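Local coordinates for protein salicylaldehyde dehydrogenase NahF (Pseudomonas putida, PDB 4JZ6) that probably oxidises salicylaldehyde to salicylate with NAD+ as the electron acceptor, a step of naphthalene degradation, at residues A[51-63]-A[218-232]. Residues are numbered along the deposited sequence; the frame is centred on the assembly and turned at random.
Sequences SANATVTDAIKAA and LNSSPDRSPEIADAL
The two segments come closest at N53 and S220, CA atoms 4.6 Å apart, and from there helices 56-63 and 225-232 run side by side at 34°, their axes 9.2 Å apart at closest approach. One backbone bond joins the segments: A54 N donates to N219 O (3.1 Å). The side-chain amide of N53 holds the turn at S221. OD1 accepts from S221 N at 2.8 Å, the donor standing above the carbonyl plane, while ND2 gives to S221 OG at 2.9 Å. With CG anti to the backbone N (chi1 -160°), the same amide lies stacked on the R224 guanidinium, planes 16° apart, ND2 over its centre. Cut back to an alanine, this position is likely to leave S221 N without its side-chain acceptor and to take away the amide stacked on the R224 guanidinium. The extended R224 side chain hands NH1 to A54 O (3.0 Å), in the guanidinium plane but well above the carbonyl plane, and NH2 forms a salt bridge with D33. T55 and D58 start helix 56-63 with a capping box: D58 N donates to T55 OG1, T55 N to D58 OD2, and S32 bonds to both side chains. Farther along, A59 CB sits among L218 CD1 (3.9 Å), I228 CG2 and L232 CG, while V56 CG1 meets A231 CB at 3.7 Å. The contact packs helix 56-73 onto strand 215-218 and helix 225-233 at the edge of the Rossmann-like sheet, within what is, as in other aldehyde dehydrogenases, the NAD-binding domain, away from the salicylaldehyde pockets.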
loop_
_atom_site.group_PDB
_atom_site.type_symbol
_atom_site.label_atom_id
_atom_site.label_comp_id
_atom_site.label_asym_id
_atom_site.label_seq_id
_atom_site.Cartn_x
_atom_site.Cartn_y
_atom_site.Cartn_z
ATOM N N SER A 51 7.884 13.752 -30.917
ATOM C CA SER A 51 7.797 14.304 -29.567
ATOM C C SER A 51 9.164 14.704 -29.012
ATOM O O SER A 51 10.185 14.124 -29.378
ATOM C CB SER A 51 7.109 13.308 -28.626
ATOM O OG SER A 51 7.039 13.799 -27.293
ATOM N N ALA A 52 9.174 15.711 -28.143
ATOM C CA ALA A 52 10.381 16.071 -27.409
ATOM C C ALA A 52 10.815 14.872 -26.573
ATOM O O ALA A 52 9.986 14.206 -25.957
ATOM C CB ALA A 52 10.122 17.275 -26.523
ATOM N N ASN A 53 12.112 14.585 -26.572
ATOM C CA ASN A 53 12.631 13.420 -25.867
ATOM C C ASN A 53 13.269 13.823 -24.550
ATOM O O ASN A 53 14.447 14.159 -24.509
ATOM C CB ASN A 53 13.648 12.685 -26.741
ATOM C CG ASN A 53 13.868 11.249 -26.301
ATOM O OD1 ASN A 53 13.170 10.736 -25.422
ATOM N ND2 ASN A 53 14.836 10.588 -26.925
ATOM N N ALA A 54 12.482 13.782 -23.478
ATOM C CA ALA A 54 12.919 14.251 -22.166
ATOM C C ALA A 54 14.207 13.595 -21.698
ATOM O O ALA A 54 14.480 12.440 -22.014
ATOM C CB ALA A 54 11.822 14.030 -21.139
ATOM N N THR A 55 15.003 14.351 -20.956
ATOM C CA THR A 55 16.188 13.807 -20.315
ATOM C C THR A 55 15.917 13.685 -18.826
ATOM O O THR A 55 14.875 14.131 -18.340
ATOM C CB THR A 55 17.407 14.715 -20.496
ATOM O OG1 THR A 55 17.155 15.982 -19.875
ATOM C CG2 THR A 55 17.709 14.912 -21.971
ATOM N N VAL A 56 16.860 13.081 -18.110
ATOM C CA VAL A 56 16.780 13.002 -16.660
ATOM C C VAL A 56 16.724 14.411 -16.085
ATOM O O VAL A 56 15.962 14.682 -15.151
ATOM C CB VAL A 56 17.983 12.245 -16.081
ATOM C CG1 VAL A 56 18.062 12.433 -14.575
ATOM C CG2 VAL A 56 17.889 10.774 -16.435
ATOM N N THR A 57 17.517 15.308 -16.669
ATOM C CA THR A 57 17.517 16.706 -16.267
ATOM C C THR A 57 16.116 17.301 -16.340
ATOM O O THR A 57 15.685 17.989 -15.416
ATOM C CB THR A 57 18.473 17.554 -17.132
ATOM O OG1 THR A 57 19.800 17.015 -17.063
ATOM C CG2 THR A 57 18.492 18.991 -16.637
ATOM N N ASP A 58 15.409 17.028 -17.437
ATOM C CA ASP A 58 14.036 17.509 -17.604
ATOM C C ASP A 58 13.132 16.944 -16.516
ATOM O O ASP A 58 12.259 17.637 -15.994
ATOM C CB ASP A 58 13.474 17.142 -18.984
ATOM C CG ASP A 58 14.176 17.876 -20.123
ATOM O OD1 ASP A 58 14.045 19.118 -20.214
ATOM O OD2 ASP A 58 14.846 17.206 -20.940
ATOM N N ALA A 59 13.357 15.682 -16.170
ATOM C CA ALA A 59 12.536 15.015 -15.173
ATOM C C ALA A 59 12.702 15.649 -13.793
ATOM O O ALA A 59 11.733 15.804 -13.050
ATOM C CB ALA A 59 12.863 13.533 -15.126
ATOM N N ILE A 60 13.930 16.014 -13.450
ATOM C CA ILE A 60 14.179 16.634 -12.158
ATOM C C ILE A 60 13.559 18.032 -12.121
ATOM O O ILE A 60 13.011 18.452 -11.094
ATOM C CB ILE A 60 15.685 16.696 -11.835
ATOM C CG1 ILE A 60 16.292 15.290 -11.877
ATOM C CG2 ILE A 60 15.914 17.320 -10.480
ATOM C CD1 ILE A 60 15.531 14.279 -11.051
ATOM N N LYS A 61 13.639 18.738 -13.248
ATOM C CA LYS A 61 13.020 20.053 -13.383
ATOM C C LYS A 61 11.517 19.939 -13.174
ATOM O O LYS A 61 10.892 20.819 -12.577
ATOM C CB LYS A 61 13.303 20.646 -14.764
ATOM C CG LYS A 61 14.082 21.949 -14.732
ATOM C CD LYS A 61 15.567 21.700 -14.512
ATOM C CE LYS A 61 16.343 23.006 -14.332
ATOM N NZ LYS A 61 16.248 23.551 -12.943
ATOM N N ALA A 62 10.948 18.842 -13.666
ATOM C CA ALA A 62 9.521 18.577 -13.533
ATOM C C ALA A 62 9.138 18.345 -12.073
ATOM O O ALA A 62 8.109 18.836 -11.600
ATOM C CB ALA A 62 9.125 17.380 -14.387
ATOM N N ALA A 63 9.967 17.594 -11.360
ATOM C CA ALA A 63 9.694 17.300 -9.962
ATOM C C ALA A 63 9.799 18.562 -9.118
ATOM O O ALA A 63 8.956 18.820 -8.251
ATOM C CB ALA A 63 10.645 16.243 -9.452
ATOM N N LEU A 218 5.874 14.584 -19.063
ATOM C CA LEU A 218 7.118 14.076 -19.616
ATOM C C LEU A 218 6.853 12.880 -20.514
ATOM O O LEU A 218 5.999 12.038 -20.216
ATOM C CB LEU A 218 8.065 13.645 -18.501
ATOM C CG LEU A 218 8.574 14.699 -17.525
ATOM C CD1 LEU A 218 9.194 13.994 -16.341
ATOM C CD2 LEU A 218 9.583 15.600 -18.200
ATOM N N ASN A 219 7.585 12.813 -21.620
ATOM C CA ASN A 219 7.568 11.639 -22.473
ATOM C C ASN A 219 8.965 11.404 -23.020
ATOM O O ASN A 219 9.783 12.326 -23.062
ATOM C CB ASN A 219 6.561 11.805 -23.609
ATOM C CG ASN A 219 5.877 10.504 -23.967
ATOM O OD1 ASN A 219 6.453 9.427 -23.804
ATOM N ND2 ASN A 219 4.637 10.592 -24.444
ATOM N N SER A 220 9.250 10.170 -23.420
ATOM C CA SER A 220 10.578 9.840 -23.916
ATOM C C SER A 220 10.577 8.586 -24.776
ATOM O O SER A 220 9.611 7.824 -24.792
ATOM C CB SER A 220 11.547 9.645 -22.751
ATOM O OG SER A 220 11.149 8.547 -21.942
ATOM N N SER A 221 11.670 8.377 -25.495
ATOM C CA SER A 221 11.892 7.114 -26.173
ATOM C C SER A 221 12.033 6.041 -25.101
ATOM O O SER A 221 12.505 6.324 -23.995
ATOM C CB SER A 221 13.150 7.192 -27.038
ATOM O OG SER A 221 14.224 7.778 -26.323
ATOM N N PRO A 222 11.621 4.805 -25.419
ATOM C CA PRO A 222 11.615 3.732 -24.417
ATOM C C PRO A 222 13.002 3.406 -23.864
ATOM O O PRO A 222 13.092 2.840 -22.778
ATOM C CB PRO A 222 11.045 2.533 -25.189
ATOM C CG PRO A 222 11.303 2.842 -26.623
ATOM C CD PRO A 222 11.170 4.332 -26.740
ATOM N N ASP A 223 14.059 3.762 -24.590
ATOM C CA ASP A 223 15.420 3.503 -24.130
ATOM C C ASP A 223 15.770 4.384 -22.930
ATOM O O ASP A 223 16.743 4.116 -22.216
ATOM C CB ASP A 223 16.436 3.711 -25.263
ATOM C CG ASP A 223 16.693 5.182 -25.563
ATOM O OD1 ASP A 223 15.820 5.819 -26.187
ATOM O OD2 ASP A 223 17.770 5.702 -25.189
ATOM N N ARG A 224 14.965 5.425 -22.713
ATOM C CA ARG A 224 15.210 6.390 -21.644
ATOM C C ARG A 224 14.270 6.194 -20.463
ATOM O O ARG A 224 14.587 6.615 -19.353
ATOM C CB ARG A 224 15.064 7.824 -22.163
ATOM C CG ARG A 224 16.071 8.226 -23.225
ATOM C CD ARG A 224 16.000 9.720 -23.500
ATOM N NE ARG A 224 16.983 10.141 -24.496
ATOM C CZ ARG A 224 17.229 11.408 -24.818
ATOM N NH1 ARG A 224 16.565 12.390 -24.219
ATOM N NH2 ARG A 224 18.143 11.694 -25.737
ATOM N N SER A 225 13.119 5.565 -20.714
ATOM C CA SER A 225 12.081 5.373 -19.689
ATOM C C SER A 225 12.592 4.863 -18.339
ATOM O O SER A 225 12.309 5.486 -17.312
ATOM C CB SER A 225 10.930 4.486 -20.195
ATOM O OG SER A 225 10.119 5.175 -21.127
ATOM N N PRO A 226 13.344 3.740 -18.329
ATOM C CA PRO A 226 13.812 3.237 -17.033
ATOM C C PRO A 226 14.576 4.268 -16.210
ATOM O O PRO A 226 14.239 4.467 -15.044
ATOM C CB PRO A 226 14.734 2.069 -17.416
ATOM C CG PRO A 226 14.979 2.209 -18.882
ATOM C CD PRO A 226 13.759 2.852 -19.428
ATOM N N GLU A 227 15.566 4.928 -16.802
ATOM C CA GLU A 227 16.390 5.861 -16.037
ATOM C C GLU A 227 15.643 7.132 -15.640
ATOM O O GLU A 227 15.928 7.726 -14.600
ATOM C CB GLU A 227 17.677 6.202 -16.787
ATOM C CG GLU A 227 17.481 7.031 -18.033
ATOM C CD GLU A 227 18.799 7.455 -18.634
ATOM O OE1 GLU A 227 18.830 7.783 -19.843
ATOM O OE2 GLU A 227 19.805 7.460 -17.888
ATOM N N ILE A 228 14.693 7.550 -16.468
ATOM C CA ILE A 228 13.846 8.685 -16.130
ATOM C C ILE A 228 12.973 8.312 -14.939
ATOM O O ILE A 228 12.792 9.107 -14.015
ATOM C CB ILE A 228 12.986 9.134 -17.334
ATOM C CG1 ILE A 228 13.852 9.926 -18.319
ATOM C CG2 ILE A 228 11.796 9.972 -16.881
ATOM C CD1 ILE A 228 13.144 10.297 -19.592
ATOM N N ALA A 229 12.458 7.087 -14.953
ATOM C CA ALA A 229 11.672 6.582 -13.836
ATOM C C ALA A 229 12.522 6.488 -12.565
ATOM O O ALA A 229 12.107 6.952 -11.499
ATOM C CB ALA A 229 11.065 5.242 -14.179
ATOM N N ASP A 230 13.713 5.902 -12.688
ATOM C CA ASP A 230 14.626 5.755 -11.553
ATOM C C ASP A 230 14.943 7.095 -10.906
ATOM O O ASP A 230 14.967 7.208 -9.682
ATOM C CB ASP A 230 15.935 5.086 -11.976
ATOM C CG ASP A 230 15.737 3.666 -12.473
ATOM O OD1 ASP A 230 14.713 3.038 -12.127
ATOM O OD2 ASP A 230 16.618 3.174 -13.210
ATOM N N ALA A 231 15.184 8.107 -11.735
ATOM C CA ALA A 231 15.520 9.442 -11.242
ATOM C C ALA A 231 14.365 10.064 -10.465
ATOM O O ALA A 231 14.565 10.716 -9.435
ATOM C CB ALA A 231 15.917 10.338 -12.389
ATOM N N LEU A 232 13.152 9.860 -10.970
ATOM C CA LEU A 232 11.964 10.398 -10.327
ATOM C C LEU A 232 11.638 9.669 -9.018
ATOM O O LEU A 232 11.257 10.290 -8.024
ATOM C CB LEU A 232 10.788 10.370 -11.303
ATOM C CG LEU A 232 10.966 11.388 -12.434
ATOM C CD1 LEU A 232 10.124 11.033 -13.646
ATOM C CD2 LEU A 232 10.627 12.793 -11.942
#